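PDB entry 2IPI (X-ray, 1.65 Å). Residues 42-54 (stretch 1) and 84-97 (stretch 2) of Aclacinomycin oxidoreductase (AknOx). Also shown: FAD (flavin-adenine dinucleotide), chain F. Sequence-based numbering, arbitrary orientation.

Stretch 1 42-54: DLVTRGFNGRFRG
Stretch 2, residues 84-97: VRSGGHCFEGFVDD

Two irregular segments, at least 38 residues apart in sequence wherever they touch, run side by side and bury 773 Å² between them. Stretch 1 leaves its helix at T45 and continues as loop, with a type I turn from N49 to F52. Stretch 2 leaves its strand after R85, turns from C90 to G93 (type I), and passes through a short 3-10 segment at 94-95. The register advances in the same sense along both chains: CA atoms lie 4.5 Å apart at G47 and G88, 5.0 Å at F48 and H89, 5.6 Å at F52 and G93, and 3.8 Å at G54 and D96.

Side chains and water serve several backbone carbonyls, among them S86 O, L43 O and G47 O, while the turns satisfy N49 O and C90 O from their own backbone. R46 (chi1 m, chi2 t, chi3 p) donates from NH1 to S86 O at 3.2 Å, with a weak second bond from NH2 to S86 O at 3.4 Å; the carbonyl lies near the guanidinium plane. R85 (t, t, m) points toward stretch 1. Its NH2 forms a salt bridge with D96 OD2 at 2.9 Å, and its NH1 donates weakly to L43 O at 3.4 Å, while G47 CA lies over one guanidinium face. R53 NH1 satisfies G47 O at 3.2 Å within its own stretch.

The direct backbone link is F48 N to G88 O, short at 2.7 Å but weak because its angle is 124°. Water 1 reinforces this joint, accepting from N49 N (2.9 Å) and donating to G88 O (3.0 Å) and C90 O (2.9 Å). D96 (chi1 m) is buried and points toward stretch 1, its OD1 lying 3.1 Å from G54 N.

Glycines permit the close approach. A CB on G88 would sit 2.9 Å from R46 O, and one on G93 would run into F52 CD1 at 2.3 Å; both residues have positive phi, which itself favours glycine. On G47, a CB would clash with D96 OD2 at 2.8 Å.

F48 (chi1 t) points toward stretch 2 and makes an offset stack with H89, centroids 4.5 Å apart and planes at 26°. H89 (chi1 m) is covalently bound through ND1 to FAD C8M at 1.5 Å, so the stack packs against the flavin attachment. The backbone around it grips the diphosphate: G88 N donates to FAD O2A at 2.9 Å and H89 N to FAD O3P at 2.9 Å. Further along, F52 (chi1 m) points toward stretch 2 and places one ring face under E92 O, which lies 3.4 Å from F52 CE1; the contact continues to G54 and D96.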

# COMPACT_ATOMS: atom_id res chain seq x y z
N ASP A 42 -8.69 -2.72 24.18
CA ASP A 42 -8.98 -3.28 22.86
C ASP A 42 -8.72 -2.24 21.79
O ASP A 42 -8.22 -2.50 20.70
CB ASP A 42 -10.42 -3.78 22.83
CG ASP A 42 -10.50 -5.25 23.24
OD1 ASP A 42 -9.77 -6.07 22.65
OD2 ASP A 42 -11.28 -5.58 24.16
N LEU A 43 -9.08 -0.98 22.11
CA LEU A 43 -9.02 0.03 21.03
C LEU A 43 -7.61 0.54 20.78
O LEU A 43 -7.13 0.82 19.69
CB LEU A 43 -9.95 1.20 21.39
CG LEU A 43 -11.43 1.03 21.03
CD1 LEU A 43 -11.74 -0.45 20.83
CD2 LEU A 43 -12.29 1.65 22.11
N VAL A 44 -6.90 0.69 21.90
CA VAL A 44 -5.54 1.20 21.84
C VAL A 44 -4.55 0.18 21.28
O VAL A 44 -3.43 0.56 20.91
CB VAL A 44 -5.10 1.64 23.25
CG1 VAL A 44 -5.21 0.49 24.25
CG2 VAL A 44 -3.68 2.16 23.20
N THR A 45 -4.95 -1.08 21.18
CA THR A 45 -4.01 -2.10 20.70
C THR A 45 -4.47 -2.70 19.38
O THR A 45 -4.24 -3.87 19.05
CB THR A 45 -3.80 -3.20 21.76
OG1 THR A 45 -5.03 -3.90 21.95
CG2 THR A 45 -3.46 -2.59 23.12
N ARG A 46 -5.14 -1.91 18.54
CA ARG A 46 -5.71 -2.39 17.28
C ARG A 46 -4.69 -2.38 16.15
O ARG A 46 -4.85 -3.02 15.10
CB ARG A 46 -6.89 -1.50 16.90
CG ARG A 46 -8.23 -1.98 17.43
CD ARG A 46 -9.36 -1.48 16.54
NE ARG A 46 -9.20 -2.00 15.18
CZ ARG A 46 -9.30 -1.30 14.06
NH1 ARG A 46 -9.14 -1.90 12.89
NH2 ARG A 46 -9.56 -0.00 14.11
N GLY A 47 -3.62 -1.61 16.42
CA GLY A 47 -2.56 -1.50 15.44
C GLY A 47 -2.04 -2.86 15.03
O GLY A 47 -2.10 -3.84 15.79
N PHE A 48 -1.51 -2.91 13.81
CA PHE A 48 -1.03 -4.20 13.30
C PHE A 48 0.36 -4.51 13.84
O PHE A 48 0.68 -5.69 14.03
CB PHE A 48 -1.02 -4.12 11.77
CG PHE A 48 -0.42 -5.38 11.15
CD1 PHE A 48 0.62 -5.28 10.25
CD2 PHE A 48 -0.94 -6.61 11.52
CE1 PHE A 48 1.17 -6.42 9.69
CE2 PHE A 48 -0.40 -7.75 10.95
CZ PHE A 48 0.64 -7.65 10.05
N ASN A 49 1.12 -3.45 14.08
CA ASN A 49 2.53 -3.49 14.46
C ASN A 49 2.71 -3.33 15.96
O ASN A 49 2.48 -2.25 16.51
CB ASN A 49 3.30 -2.39 13.71
CG ASN A 49 4.80 -2.57 13.67
OD1 ASN A 49 5.42 -2.09 12.70
ND2 ASN A 49 5.42 -3.21 14.66
N GLY A 50 3.07 -4.42 16.62
CA GLY A 50 3.14 -4.55 18.05
C GLY A 50 4.13 -3.62 18.73
O GLY A 50 4.03 -3.44 19.96
N ARG A 51 5.05 -3.07 17.97
CA ARG A 51 6.06 -2.12 18.38
C ARG A 51 5.46 -0.83 18.94
O ARG A 51 6.05 -0.23 19.83
CB ARG A 51 6.99 -1.72 17.22
CG ARG A 51 8.04 -2.76 16.88
CD ARG A 51 8.88 -2.40 15.69
NE ARG A 51 9.73 -1.22 15.87
CZ ARG A 51 9.97 -0.38 14.87
NH1 ARG A 51 9.47 -0.59 13.65
NH2 ARG A 51 10.74 0.70 15.03
N PHE A 52 4.31 -0.40 18.42
CA PHE A 52 3.77 0.89 18.85
C PHE A 52 2.36 0.74 19.42
O PHE A 52 1.45 0.22 18.76
CB PHE A 52 3.75 1.91 17.72
CG PHE A 52 4.91 1.91 16.75
CD1 PHE A 52 4.89 1.09 15.65
CD2 PHE A 52 6.02 2.74 16.93
CE1 PHE A 52 5.94 1.08 14.74
CE2 PHE A 52 7.07 2.73 16.04
CZ PHE A 52 7.04 1.89 14.94
N ARG A 53 2.19 1.22 20.65
CA ARG A 53 0.90 1.13 21.35
C ARG A 53 0.50 2.48 21.94
O ARG A 53 1.27 3.11 22.65
CB ARG A 53 0.99 0.01 22.39
CG ARG A 53 1.17 -1.35 21.69
CD ARG A 53 -0.18 -1.94 21.32
NE ARG A 53 -0.17 -3.26 20.73
CZ ARG A 53 -0.46 -3.65 19.50
NH1 ARG A 53 -0.82 -2.79 18.56
NH2 ARG A 53 -0.38 -4.93 19.16
N GLY A 54 -0.71 2.92 21.60
CA GLY A 54 -1.22 4.26 21.84
C GLY A 54 -1.44 4.58 23.29
O GLY A 54 -1.55 3.67 24.12
N VAL A 84 -6.55 9.25 13.19
CA VAL A 84 -7.62 8.36 12.72
C VAL A 84 -7.10 6.95 12.46
O VAL A 84 -6.08 6.78 11.81
CB VAL A 84 -8.27 8.82 11.41
CG1 VAL A 84 -9.61 8.11 11.23
CG2 VAL A 84 -8.38 10.33 11.39
N ARG A 85 -7.87 6.00 12.98
CA ARG A 85 -7.64 4.60 12.69
C ARG A 85 -8.82 4.06 11.89
O ARG A 85 -9.96 4.23 12.32
CB ARG A 85 -7.44 3.83 13.99
CG ARG A 85 -7.68 2.33 13.89
CD ARG A 85 -7.02 1.53 15.01
NE ARG A 85 -5.58 1.67 15.00
CZ ARG A 85 -4.74 1.89 15.97
NH1 ARG A 85 -5.10 2.02 17.24
NH2 ARG A 85 -3.44 1.98 15.67
N SER A 86 -8.58 3.42 10.76
CA SER A 86 -9.61 2.69 10.03
C SER A 86 -9.30 1.19 10.14
O SER A 86 -10.01 0.44 10.81
CB SER A 86 -9.69 3.14 8.58
OG SER A 86 -10.21 4.46 8.47
N GLY A 87 -8.21 0.85 9.46
CA GLY A 87 -7.69 -0.50 9.35
C GLY A 87 -6.57 -0.89 10.29
O GLY A 87 -6.37 -2.09 10.52
N GLY A 88 -5.81 0.07 10.83
CA GLY A 88 -4.73 -0.26 11.74
C GLY A 88 -3.53 -0.92 11.09
O GLY A 88 -2.75 -1.57 11.81
N HIS A 89 -3.31 -0.81 9.79
CA HIS A 89 -2.13 -1.50 9.22
C HIS A 89 -0.92 -0.59 9.04
O HIS A 89 0.10 -1.05 8.51
CB HIS A 89 -2.45 -2.21 7.90
CG HIS A 89 -2.96 -3.61 8.14
ND1 HIS A 89 -2.21 -4.76 8.00
CD2 HIS A 89 -4.19 -4.01 8.53
CE1 HIS A 89 -2.97 -5.81 8.29
NE2 HIS A 89 -4.17 -5.37 8.61
N CYS A 90 -0.98 0.65 9.49
CA CYS A 90 0.14 1.57 9.43
C CYS A 90 1.49 0.97 9.84
O CYS A 90 1.70 0.68 11.01
CB CYS A 90 -0.13 2.77 10.35
SG CYS A 90 0.78 4.25 9.79
N PHE A 91 2.40 0.76 8.89
CA PHE A 91 3.66 0.07 9.24
C PHE A 91 4.47 0.81 10.29
O PHE A 91 5.25 0.20 11.02
CB PHE A 91 4.54 -0.10 7.99
CG PHE A 91 4.04 -1.19 7.04
CD1 PHE A 91 3.94 -0.94 5.69
CD2 PHE A 91 3.70 -2.43 7.56
CE1 PHE A 91 3.49 -1.93 4.83
CE2 PHE A 91 3.23 -3.42 6.72
CZ PHE A 91 3.14 -3.16 5.36
N GLU A 92 4.31 2.13 10.38
CA GLU A 92 5.11 2.92 11.33
C GLU A 92 4.32 3.30 12.57
O GLU A 92 4.76 4.03 13.45
CB GLU A 92 5.67 4.15 10.62
CG GLU A 92 6.86 3.82 9.74
CD GLU A 92 8.15 3.76 10.56
OE1 GLU A 92 9.22 4.03 9.99
OE2 GLU A 92 8.06 3.42 11.76
N GLY A 93 3.09 2.78 12.68
CA GLY A 93 2.31 2.95 13.89
C GLY A 93 2.14 4.39 14.35
O GLY A 93 2.06 4.64 15.54
N PHE A 94 2.10 5.30 13.40
CA PHE A 94 1.87 6.73 13.56
C PHE A 94 0.68 7.05 14.46
O PHE A 94 0.76 7.98 15.26
CB PHE A 94 1.64 7.36 12.20
CG PHE A 94 2.82 7.45 11.27
CD1 PHE A 94 2.64 7.56 9.91
CD2 PHE A 94 4.12 7.46 11.74
CE1 PHE A 94 3.71 7.69 9.04
CE2 PHE A 94 5.20 7.57 10.90
CZ PHE A 94 5.00 7.69 9.54
N VAL A 95 -0.42 6.32 14.32
CA VAL A 95 -1.64 6.56 15.08
C VAL A 95 -1.43 6.35 16.57
O VAL A 95 -2.05 7.00 17.41
CB VAL A 95 -2.79 5.66 14.54
CG1 VAL A 95 -4.01 5.68 15.45
CG2 VAL A 95 -3.13 6.10 13.13
N ASP A 96 -0.54 5.43 16.91
CA ASP A 96 -0.18 5.05 18.26
C ASP A 96 1.00 5.85 18.84
O ASP A 96 1.54 5.39 19.85
CB ASP A 96 0.21 3.56 18.31
CG ASP A 96 -0.93 2.61 17.97
OD1 ASP A 96 -1.90 2.61 18.76
OD2 ASP A 96 -0.87 1.90 16.94
N ASP A 97 1.36 6.96 18.24
CA ASP A 97 2.43 7.83 18.75
C ASP A 97 2.05 8.40 20.10
O ASP A 97 0.89 8.73 20.35
CB ASP A 97 2.74 8.94 17.75
CG ASP A 97 3.92 9.82 18.14
OD1 ASP A 97 3.82 10.66 19.06
OD2 ASP A 97 5.01 9.67 17.55
PA FAD F . -4.47 2.76 9.48
O1A FAD F . -3.43 2.62 10.42
O2A FAD F . -5.77 2.89 10.14
O5B FAD F . -4.22 3.99 8.53
C5B FAD F . -3.02 4.20 7.90
C4B FAD F . -2.83 5.69 7.60
O4B FAD F . -4.02 6.20 7.06
C3B FAD F . -2.62 6.50 8.90
O3B FAD F . -1.90 7.65 8.64
C2B FAD F . -4.03 6.89 9.30
O2B FAD F . -4.14 8.01 10.13
C1B FAD F . -4.64 7.09 7.93
N9A FAD F . -6.11 6.99 7.91
C8A FAD F . -6.86 5.99 8.38
N7A FAD F . -8.15 6.23 8.17
C5A FAD F . -8.22 7.43 7.58
C6A FAD F . -9.29 8.19 7.14
N6A FAD F . -10.47 7.70 7.22
N1A FAD F . -9.07 9.36 6.56
C2A FAD F . -7.83 9.76 6.41
N3A FAD F . -6.79 9.06 6.80
C4A FAD F . -6.97 7.92 7.40
N1 FAD F . -0.60 -1.73 0.46
C2 FAD F . -0.70 -1.83 -0.91
O2 FAD F . -0.67 -0.92 -1.62
N3 FAD F . -0.84 -3.08 -1.46
C4 FAD F . -0.89 -4.22 -0.68
O4 FAD F . -1.11 -5.28 -1.21
C4X FAD F . -0.81 -4.11 0.71
N5 FAD F . -0.83 -5.20 1.53
C5X FAD F . -0.82 -5.08 2.88
C6 FAD F . -0.93 -6.21 3.69
C7 FAD F . -0.86 -6.08 5.05
C7M FAD F . -1.10 -7.31 5.85
C8 FAD F . -0.78 -4.82 5.64
C8M FAD F . -1.02 -4.67 7.12
C9 FAD F . -0.69 -3.73 4.80
C9A FAD F . -0.67 -3.82 3.43
N10 FAD F . -0.56 -2.71 2.62
C10 FAD F . -0.67 -2.84 1.27
C1' FAD F . 0.15 -1.47 3.09
C2' FAD F . -0.73 -0.42 3.76
O2' FAD F . -0.65 -0.28 5.14
C3' FAD F . -2.19 -0.49 3.38
O3' FAD F . -2.38 -0.43 2.00
C4' FAD F . -2.87 0.62 4.24
O4' FAD F . -2.04 1.62 4.67
C5' FAD F . -3.65 0.24 5.47
O5' FAD F . -4.37 1.32 5.95
P FAD F . -5.21 1.09 7.24
O1P FAD F . -6.44 1.79 7.18
O2P FAD F . -5.37 -0.29 7.40
O3P FAD F . -4.34 1.54 8.48
O HOH W 1 0.04 -1.10 12.67
O HOH W 2 0.61 -0.19 16.15